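Local coordinates for protein precorrin-6y methylase (PDB 3NJR) that forms the C-terminal domain of a cobalamin-biosynthesis enzyme and probably transfers methyl groups from S-adenosylmethionine to a precorrin, at residues A135-L140 and T161-L166; L48-P53 and Q197-G202; R105-Q110 and A118-P123. One frame throughout, in Å; residues are numbered along the deposited sequence.

Interaction 1: residues A135-L140 and T161-L166; sequences ALYDRL and TLLTQL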
loop_
_atom_site.group_PDB
_atom_site.type_symbol
_atom_site.label_atom_id
_atom_site.label_comp_id
_atom_site.label_asym_id
_atom_site.label_seq_id
_atom_site.Cartn_x
_atom_site.Cartn_y
_atom_site.Cartn_z
ATOM N N ALA A 135 -19.284 -15.437 16.973
ATOM C CA ALA A 135 -19.607 -16.625 17.786
ATOM C C ALA A 135 -18.334 -17.274 18.345
ATOM O O ALA A 135 -18.141 -17.348 19.570
ATOM C CB ALA A 135 -20.421 -17.643 16.969
ATOM N N LEU A 136 -17.472 -17.712 17.430
ATOM C CA LEU A 136 -16.155 -18.238 17.767
ATOM C C LEU A 136 -15.404 -17.415 18.807
ATOM O O LEU A 136 -14.900 -17.959 19.789
ATOM C CB LEU A 136 -15.311 -18.382 16.502
ATOM C CG LEU A 136 -13.905 -18.920 16.734
ATOM C CD1 LEU A 136 -13.954 -20.343 17.259
ATOM C CD2 LEU A 136 -13.105 -18.822 15.443
ATOM N N TYR A 137 -15.351 -16.101 18.595
ATOM C CA TYR A 137 -14.691 -15.206 19.547
ATOM C C TYR A 137 -15.398 -15.072 20.912
ATOM O O TYR A 137 -14.742 -14.946 21.940
ATOM C CB TYR A 137 -14.376 -13.846 18.905
ATOM C CG TYR A 137 -13.283 -13.914 17.852
ATOM C CD1 TYR A 137 -13.578 -13.723 16.504
ATOM C CD2 TYR A 137 -11.962 -14.193 18.196
ATOM C CE1 TYR A 137 -12.582 -13.793 15.508
ATOM C CE2 TYR A 137 -10.952 -14.271 17.215
ATOM C CZ TYR A 137 -11.283 -14.062 15.878
ATOM O OH TYR A 137 -10.323 -14.128 14.902
ATOM N N ASP A 138 -16.726 -15.123 20.943
ATOM C CA ASP A 138 -17.430 -15.047 22.233
ATOM C C ASP A 138 -17.127 -16.307 23.023
ATOM O O ASP A 138 -16.776 -16.236 24.212
ATOM C CB ASP A 138 -18.946 -14.857 22.060
ATOM C CG ASP A 138 -19.304 -13.564 21.329
ATOM O OD1 ASP A 138 -18.706 -12.513 21.651
ATOM O OD2 ASP A 138 -20.186 -13.607 20.432
ATOM N N ARG A 139 -17.239 -17.448 22.340
ATOM C CA ARG A 139 -16.848 -18.748 22.896
ATOM C C ARG A 139 -15.362 -18.779 23.325
ATOM O O ARG A 139 -15.057 -19.126 24.473
ATOM C CB ARG A 139 -17.200 -19.881 21.913
ATOM C CG ARG A 139 -18.373 -20.825 22.290
ATOM C CD ARG A 139 -19.552 -20.177 23.051
ATOM N NE ARG A 139 -20.493 -19.537 22.136
ATOM C CZ ARG A 139 -21.150 -18.411 22.405
ATOM N NH1 ARG A 139 -20.976 -17.779 23.564
ATOM N NH2 ARG A 139 -21.973 -17.906 21.501
ATOM N N LEU A 140 -14.447 -18.375 22.439
ATOM C CA LEU A 140 -13.040 -18.283 22.828
ATOM C C LEU A 140 -12.913 -17.391 24.043
ATOM O O LEU A 140 -12.175 -17.721 24.965
ATOM C CB LEU A 140 -12.138 -17.752 21.708
ATOM C CG LEU A 140 -11.813 -18.609 20.478
ATOM C CD1 LEU A 140 -10.978 -17.809 19.474
ATOM C CD2 LEU A 140 -11.120 -19.892 20.862
ATOM N N THR A 161 -13.120 -6.045 9.633
ATOM C CA THR A 161 -13.940 -5.193 10.525
ATOM C C THR A 161 -13.938 -5.781 11.918
ATOM O O THR A 161 -13.729 -5.077 12.921
ATOM C CB THR A 161 -15.417 -5.088 10.084
ATOM O OG1 THR A 161 -15.496 -4.746 8.692
ATOM C CG2 THR A 161 -16.139 -4.030 10.925
ATOM N N LEU A 162 -14.163 -7.094 11.942
ATOM C CA LEU A 162 -14.174 -7.907 13.145
ATOM C C LEU A 162 -12.877 -7.791 13.948
ATOM O O LEU A 162 -12.918 -7.572 15.155
ATOM C CB LEU A 162 -14.499 -9.350 12.761
ATOM C CG LEU A 162 -14.641 -10.413 13.845
ATOM C CD1 LEU A 162 -15.709 -10.001 14.859
ATOM C CD2 LEU A 162 -14.943 -11.766 13.197
ATOM N N LEU A 163 -11.732 -7.891 13.281
ATOM C CA LEU A 163 -10.443 -7.702 13.956
ATOM C C LEU A 163 -10.319 -6.319 14.583
ATOM O O LEU A 163 -9.905 -6.179 15.740
ATOM C CB LEU A 163 -9.289 -7.975 12.995
ATOM C CG LEU A 163 -8.708 -9.404 12.913
ATOM C CD1 LEU A 163 -9.693 -10.552 13.207
ATOM C CD2 LEU A 163 -8.051 -9.620 11.580
ATOM N N THR A 164 -10.711 -5.297 13.827
ATOM C CA THR A 164 -10.703 -3.909 14.302
ATOM C C THR A 164 -11.545 -3.725 15.551
ATOM O O THR A 164 -11.137 -3.001 16.476
ATOM C CB THR A 164 -11.225 -2.973 13.221
ATOM O OG1 THR A 164 -10.725 -3.419 11.947
ATOM C CG2 THR A 164 -10.779 -1.542 13.484
ATOM N N GLN A 165 -12.711 -4.381 15.569
ATOM C CA GLN A 165 -13.594 -4.388 16.740
ATOM C C GLN A 165 -12.959 -5.094 17.912
ATOM O O GLN A 165 -12.967 -4.581 19.034
ATOM C CB GLN A 165 -14.923 -5.047 16.407
ATOM C CG GLN A 165 -15.953 -4.059 15.894
ATOM C CD GLN A 165 -17.040 -4.714 15.051
ATOM O OE1 GLN A 165 -17.373 -5.901 15.230
ATOM N NE2 GLN A 165 -17.604 -3.936 14.116
ATOM N N LEU A 166 -12.406 -6.276 17.644
ATOM C CA LEU A 166 -11.637 -7.007 18.638
ATOM C C LEU A 166 -10.563 -6.099 19.211
ATOM O O LEU A 166 -10.487 -5.950 20.428
ATOM C CB LEU A 166 -11.002 -8.273 18.040
ATOM C CG LEU A 166 -11.555 -9.700 18.211
ATOM C CD1 LEU A 166 -12.508 -9.849 19.398
ATOM C CD2 LEU A 166 -12.149 -10.262 16.931
#

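Interaction 2: residues L48-P53 and Q197-G202; sequences LAALAP and QLQWSG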
loop_
_atom_site.group_PDB
_atom_site.type_symbol
_atom_site.label_atom_id
_atom_site.label_comp_id
_atom_site.label_asym_id
_atom_site.label_seq_id
_atom_site.Cartn_x
_atom_site.Cartn_y
_atom_site.Cartn_z
ATOM N N LEU A 48 3.864 -16.507 12.973
ATOM C CA LEU A 48 4.701 -17.099 14.007
ATOM C C LEU A 48 5.426 -16.097 14.886
ATOM O O LEU A 48 5.504 -16.298 16.100
ATOM C CB LEU A 48 5.600 -18.211 13.469
ATOM C CG LEU A 48 4.671 -19.428 13.493
ATOM C CD1 LEU A 48 4.020 -19.690 12.142
ATOM C CD2 LEU A 48 5.413 -20.610 13.958
ATOM N N ALA A 49 5.899 -14.997 14.316
ATOM C CA ALA A 49 6.474 -13.932 15.150
ATOM C C ALA A 49 5.470 -13.431 16.209
ATOM O O ALA A 49 5.826 -13.253 17.392
ATOM C CB ALA A 49 6.977 -12.790 14.289
ATOM N N ALA A 50 4.219 -13.237 15.797
ATOM C CA ALA A 50 3.157 -12.828 16.716
ATOM C C ALA A 50 2.804 -13.932 17.733
ATOM O O ALA A 50 2.498 -13.644 18.892
ATOM C CB ALA A 50 1.902 -12.413 15.921
ATOM N N LEU A 51 2.822 -15.185 17.281
ATOM C CA LEU A 51 2.448 -16.320 18.124
ATOM C C LEU A 51 3.506 -16.528 19.200
ATOM O O LEU A 51 3.171 -16.829 20.354
ATOM C CB LEU A 51 2.239 -17.594 17.288
ATOM C CG LEU A 51 0.920 -17.675 16.501
ATOM C CD1 LEU A 51 0.931 -18.774 15.473
ATOM C CD2 LEU A 51 -0.255 -17.882 17.439
ATOM N N ALA A 52 4.781 -16.352 18.821
ATOM C CA ALA A 52 5.908 -16.337 19.773
ATOM C C ALA A 52 6.031 -17.606 20.613
ATOM O O ALA A 52 6.004 -17.526 21.826
ATOM C CB ALA A 52 5.837 -15.101 20.686
ATOM N N PRO A 53 6.184 -18.781 19.966
ATOM C CA PRO A 53 6.316 -20.071 20.686
ATOM C C PRO A 53 7.407 -20.059 21.774
ATOM O O PRO A 53 8.510 -19.537 21.538
ATOM C CB PRO A 53 6.728 -21.054 19.589
ATOM C CG PRO A 53 6.460 -20.389 18.300
ATOM C CD PRO A 53 6.279 -18.936 18.497
ATOM N N GLN A 197 -3.633 -7.576 4.194
ATOM C CA GLN A 197 -4.210 -8.529 5.124
ATOM C C GLN A 197 -4.107 -7.845 6.478
ATOM O O GLN A 197 -3.129 -7.145 6.760
ATOM C CB GLN A 197 -3.429 -9.849 5.090
ATOM C CG GLN A 197 -4.286 -11.124 5.139
ATOM C CD GLN A 197 -3.611 -12.361 4.501
ATOM O OE1 GLN A 197 -3.355 -12.406 3.294
ATOM N NE2 GLN A 197 -3.362 -13.380 5.320
ATOM N N LEU A 198 -5.136 -7.998 7.300
ATOM C CA LEU A 198 -5.071 -7.484 8.655
ATOM C C LEU A 198 -4.724 -8.610 9.616
ATOM O O LEU A 198 -5.121 -9.758 9.413
ATOM C CB LEU A 198 -6.370 -6.778 9.042
ATOM C CG LEU A 198 -6.320 -5.243 9.118
ATOM C CD1 LEU A 198 -5.926 -4.612 7.793
ATOM C CD2 LEU A 198 -7.650 -4.673 9.625
ATOM N N GLN A 199 -3.941 -8.284 10.638
ATOM C CA GLN A 199 -3.530 -9.271 11.614
ATOM C C GLN A 199 -3.652 -8.692 13.002
ATOM O O GLN A 199 -3.053 -7.659 13.320
ATOM C CB GLN A 199 -2.106 -9.761 11.359
ATOM C CG GLN A 199 -1.646 -10.832 12.357
ATOM C CD GLN A 199 -0.142 -11.079 12.336
ATOM O OE1 GLN A 199 0.626 -10.315 12.913
ATOM N NE2 GLN A 199 0.275 -12.175 11.705
ATOM N N TRP A 200 -4.444 -9.358 13.825
ATOM C CA TRP A 200 -4.551 -8.960 15.193
ATOM C C TRP A 200 -3.768 -9.912 16.077
ATOM O O TRP A 200 -3.703 -11.143 15.846
ATOM C CB TRP A 200 -6.008 -8.870 15.626
ATOM C CG TRP A 200 -6.162 -8.490 17.073
ATOM C CD1 TRP A 200 -5.700 -7.352 17.689
ATOM C CD2 TRP A 200 -6.815 -9.257 18.090
ATOM N NE1 TRP A 200 -6.025 -7.368 19.032
ATOM C CE2 TRP A 200 -6.714 -8.518 19.305
ATOM C CE3 TRP A 200 -7.488 -10.493 18.094
ATOM C CZ2 TRP A 200 -7.262 -8.972 20.509
ATOM C CZ3 TRP A 200 -8.044 -10.948 19.293
ATOM C CH2 TRP A 200 -7.920 -10.180 20.492
ATOM N N SER A 201 -3.173 -9.330 17.102
ATOM C CA SER A 201 -2.400 -10.083 18.040
ATOM C C SER A 201 -2.727 -9.494 19.417
ATOM O O SER A 201 -2.440 -8.322 19.692
ATOM C CB SER A 201 -0.920 -9.953 17.673
ATOM O OG SER A 201 -0.096 -10.566 18.628
ATOM N N GLY A 202 -3.377 -10.292 20.260
ATOM C CA GLY A 202 -3.737 -9.863 21.604
ATOM C C GLY A 202 -3.737 -11.016 22.582
ATOM O O GLY A 202 -3.149 -12.049 22.325
#

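Interaction 3: residues R105-Q110 and A118-P123; sequences RMRAVQ and ADLPLP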
loop_
_atom_site.group_PDB
_atom_site.type_symbol
_atom_site.label_atom_id
_atom_site.label_comp_id
_atom_site.label_asym_id
_atom_site.label_seq_id
_atom_site.Cartn_x
_atom_site.Cartn_y
_atom_site.Cartn_z
ATOM N N ARG A 105 4.043 -34.550 18.949
ATOM C CA ARG A 105 3.850 -33.129 19.244
ATOM C C ARG A 105 2.572 -32.527 18.628
ATOM O O ARG A 105 2.042 -31.543 19.136
ATOM C CB ARG A 105 5.046 -32.346 18.695
ATOM C CG ARG A 105 6.304 -32.407 19.517
ATOM C CD ARG A 105 7.373 -31.484 18.899
ATOM N NE ARG A 105 8.217 -30.773 19.871
ATOM C CZ ARG A 105 8.030 -30.712 21.199
ATOM N NH1 ARG A 105 7.014 -31.330 21.801
ATOM N NH2 ARG A 105 8.882 -30.018 21.948
ATOM N N MET A 106 2.102 -33.106 17.523
ATOM C CA MET A 106 1.074 -32.481 16.705
ATOM C C MET A 106 -0.081 -33.420 16.356
ATOM O O MET A 106 0.146 -34.513 15.841
ATOM C CB MET A 106 1.724 -31.902 15.454
ATOM C CG MET A 106 0.783 -31.372 14.392
ATOM S SD MET A 106 1.627 -30.169 13.331
ATOM C CE MET A 106 0.533 -30.088 11.903
ATOM N N ARG A 107 -1.308 -32.976 16.643
ATOM C CA ARG A 107 -2.546 -33.727 16.369
ATOM C C ARG A 107 -3.438 -33.081 15.306
ATOM O O ARG A 107 -3.628 -31.873 15.298
ATOM C CB ARG A 107 -3.403 -33.786 17.638
ATOM C CG ARG A 107 -3.350 -35.035 18.448
ATOM C CD ARG A 107 -4.138 -34.828 19.750
ATOM N NE ARG A 107 -5.596 -34.820 19.547
ATOM C CZ ARG A 107 -6.487 -34.478 20.478
ATOM N NH1 ARG A 107 -6.088 -34.095 21.686
ATOM N NH2 ARG A 107 -7.791 -34.517 20.197
ATOM N N ALA A 108 -4.052 -33.878 14.450
ATOM C CA ALA A 108 -5.110 -33.323 13.606
ATOM C C ALA A 108 -6.470 -33.723 14.138
ATOM O O ALA A 108 -6.669 -34.865 14.546
ATOM C CB ALA A 108 -4.955 -33.767 12.179
ATOM N N VAL A 109 -7.392 -32.766 14.160
ATOM C CA VAL A 109 -8.792 -33.018 14.489
ATOM C C VAL A 109 -9.631 -32.613 13.275
ATOM O O VAL A 109 -9.640 -31.445 12.872
ATOM C CB VAL A 109 -9.250 -32.250 15.777
ATOM C CG1 VAL A 109 -10.757 -32.327 15.964
ATOM C CG2 VAL A 109 -8.553 -32.795 17.009
ATOM N N GLN A 110 -10.310 -33.578 12.671
ATOM C CA GLN A 110 -11.250 -33.251 11.602
ATOM C C GLN A 110 -12.531 -32.706 12.209
ATOM O O GLN A 110 -13.215 -33.407 12.957
ATOM C CB GLN A 110 -11.556 -34.462 10.722
ATOM C CG GLN A 110 -12.722 -34.239 9.790
ATOM C CD GLN A 110 -12.774 -35.237 8.668
ATOM O OE1 GLN A 110 -13.457 -35.012 7.674
ATOM N NE2 GLN A 110 -12.045 -36.347 8.806
ATOM N N ALA A 118 -14.317 -28.262 21.948
ATOM C CA ALA A 118 -14.989 -28.457 23.251
ATOM C C ALA A 118 -14.327 -29.438 24.197
ATOM O O ALA A 118 -14.315 -29.199 25.407
ATOM C CB ALA A 118 -16.467 -28.832 23.054
ATOM N N ASP A 119 -13.801 -30.543 23.676
ATOM C CA ASP A 119 -13.098 -31.494 24.558
ATOM C C ASP A 119 -11.563 -31.379 24.536
ATOM O O ASP A 119 -10.862 -32.250 25.065
ATOM C CB ASP A 119 -13.535 -32.949 24.297
ATOM C CG ASP A 119 -13.277 -33.404 22.852
ATOM O OD1 ASP A 119 -12.851 -32.559 22.009
ATOM O OD2 ASP A 119 -13.523 -34.611 22.559
ATOM N N LEU A 120 -11.037 -30.322 23.930
ATOM C CA LEU A 120 -9.605 -30.175 23.829
ATOM C C LEU A 120 -9.074 -29.528 25.092
ATOM O O LEU A 120 -9.791 -28.756 25.738
ATOM C CB LEU A 120 -9.242 -29.349 22.604
ATOM C CG LEU A 120 -9.743 -29.911 21.277
ATOM C CD1 LEU A 120 -9.311 -29.019 20.125
ATOM C CD2 LEU A 120 -9.267 -31.329 21.081
ATOM N N PRO A 121 -7.829 -29.853 25.469
ATOM C CA PRO A 121 -7.210 -29.133 26.591
ATOM C C PRO A 121 -6.988 -27.676 26.204
ATOM O O PRO A 121 -6.755 -27.398 25.025
ATOM C CB PRO A 121 -5.855 -29.842 26.769
ATOM C CG PRO A 121 -5.592 -30.526 25.442
ATOM C CD PRO A 121 -6.948 -30.891 24.898
ATOM N N LEU A 122 -7.058 -26.764 27.172
ATOM C CA LEU A 122 -6.874 -25.338 26.898
ATOM C C LEU A 122 -5.434 -24.974 26.460
ATOM O O LEU A 122 -4.453 -25.446 27.041
ATOM C CB LEU A 122 -7.323 -24.488 28.094
ATOM C CG LEU A 122 -8.824 -24.488 28.454
ATOM C CD1 LEU A 122 -9.109 -23.641 29.699
ATOM C CD2 LEU A 122 -9.722 -24.056 27.284
ATOM N N PRO A 123 -5.302 -24.122 25.430
ATOM C CA PRO A 123 -3.984 -23.892 24.857
ATOM C C PRO A 123 -3.283 -22.757 25.571
ATOM O O PRO A 123 -3.930 -22.061 26.354
ATOM C CB PRO A 123 -4.323 -23.446 23.447
ATOM C CG PRO A 123 -5.607 -22.649 23.652
ATOM C CD PRO A 123 -6.364 -23.450 24.652
#

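Interaction 1: residues A135-L140 and T161-L166
The aromatic ring of Tyr-137 meets Leu-166 over one face and Leu-162 at its edge. Leu-166 places CD2 above the middle of the ring, 3.7 Å from the centroid of Tyr-137 and only 10° off the ring normal, a CH-pi contact. Near the ring plane, Leu-162 CD2 approaches Tyr-137 CE1 at 3.9 Å, so two methyls, one turn apart on the same helix, hold two different sides of the ring. The contact joins helices 134-143 and 157-170 of the Rossmann-like class I methyltransferase fold; the axes of segments 135-140 and 161-166 approach to 12.4 Å and their directions differ by 28°. Across this spacing tyrosine suits the place because its long flat side chain reaches the leucines of the other helix. The ring also touches Ile-128 and Ala-152, so it lies buried between the two helices and strands 125-128 and 149-154, in touch with both strands. Its CG stands beside the backbone N (chi1 -70°), an orientation that carries the ring across to the second helix. Leucine suits the partner positions because its branched end offers methyls to ring face and edge alike. At the far end of the ring, Leu-163 CD1 lies 4.0 Å from Tyr-137 OH.

Interaction 2: residues L48-P53 and Q197-G202
Ala-50 turns its single methyl toward the strand, where it meets two polar side chains: Ser-201 OG lies 3.8 Å from Ala-50 CB, and Gln-199 OE1 is 3.9 Å from the same carbon. The serine adds its own CB, 4.1 Å from Ala-50 CB. No hydrogen bond crosses this contact, which is a matter of van der Waals fit. Small residues suit it, since Ala-50 and Ser-201 bring helix and strand together until their CA atoms are 6.3 Å apart.

The two strand residues alternate with Trp-200, as an extended chain requires: Gln-199 and Ser-201 face the helix while the indole leaves from the other side of the sheet. Both take the same first torsion. OG of Ser-201 (chi1 174°) and CG of Gln-199 (chi1 -179°) lie opposite the backbone N, and the glutamine then continues extended, bringing its amide to the alanine methyl. A weak hydrogen bond from Gln-199 NE2 to Asn-153 OD1 gives the other end of that amide a partner and would favour its present rotation.

Farther out, the helix ends just beyond the contact. Ala-52 leaves helical geometry with positive phi, although its N still bonds to Leu-48 O, and Leu-51 O is taken by the side chain of Arg-149. Ala-49, Ala-52 and Pro-53 pack against a third subunit, so this part of the chain also belongs to the assembly interface.

Within the Rossmann-like sheet, strand 188-203 runs antiparallel between 149-154 and 173-185. Val-151 of the former touches both Ala-50 and Ser-201, helix 41-51 lies on this face with Leu-51 against helix 68-75, and on the reverse face Trp-200 packs on helix 157-170.

Interaction 3: residues R105-Q110 and A118-P123
Arg-107 and Leu-120 lie obliquely to one another, the guanidinium end of the arginine passing close to one methyl of the leucine. Leu-120 CD2 is 3.6 Å from Arg-107 NH2. The arginine bends at chi3 (74°), which swings its charged group round toward the loop. Two residues on along strand 106-110, Val-109 CG2 makes a looser apolar contact with the same Leu-120 CD2, at 4.4 Å. Arg-107 and Val-109 therefore point to the same side, and the leucine methyl reaches both. In this Rossmann-like methyltransferase fold, 106-110 is an outermost strand of the sheet within the chain, and the loop holding 118-123 leads across the sheet to strand 125-128. Leucine suits its position because it also rests on Trp-60, Ile-81 and Ile-83 of the inner strands, burying itself against the sheet, whereas arginine suits the exposed edge, where its charged end can remain near solvent. The alternate residues Met-106 and Ala-108 turn instead to the helices on the opposite face. Asp-119 brings an opposite charge into the neighbourhood without touching: its OD1 is 5.7 Å from Arg-107 NH2.

All three contacts belong to one Rossmann-like domain, in which helices pack on a seven-stranded mixed sheet. Along the chain, interaction 3 closes before interaction 1 opens, and both fall within the long span bridged by interaction 2, from an early helix to the last strand. Interactions 1 and 2, centres about 15 Å apart, meet where Leu-163 and Leu-166 pack on Trp-200, on opposite faces of strand 188-203. Interaction 3, toward the other end of the sheet, is centred about 21 Å from interaction 1 and about 20 Å from interaction 2. The contacts join parts of the framework around bound S-adenosyl-L-homocysteine without reaching it: the side chain of Val-109 is about 9 Å away, those of Tyr-137 and Gln-199 about 11 Å.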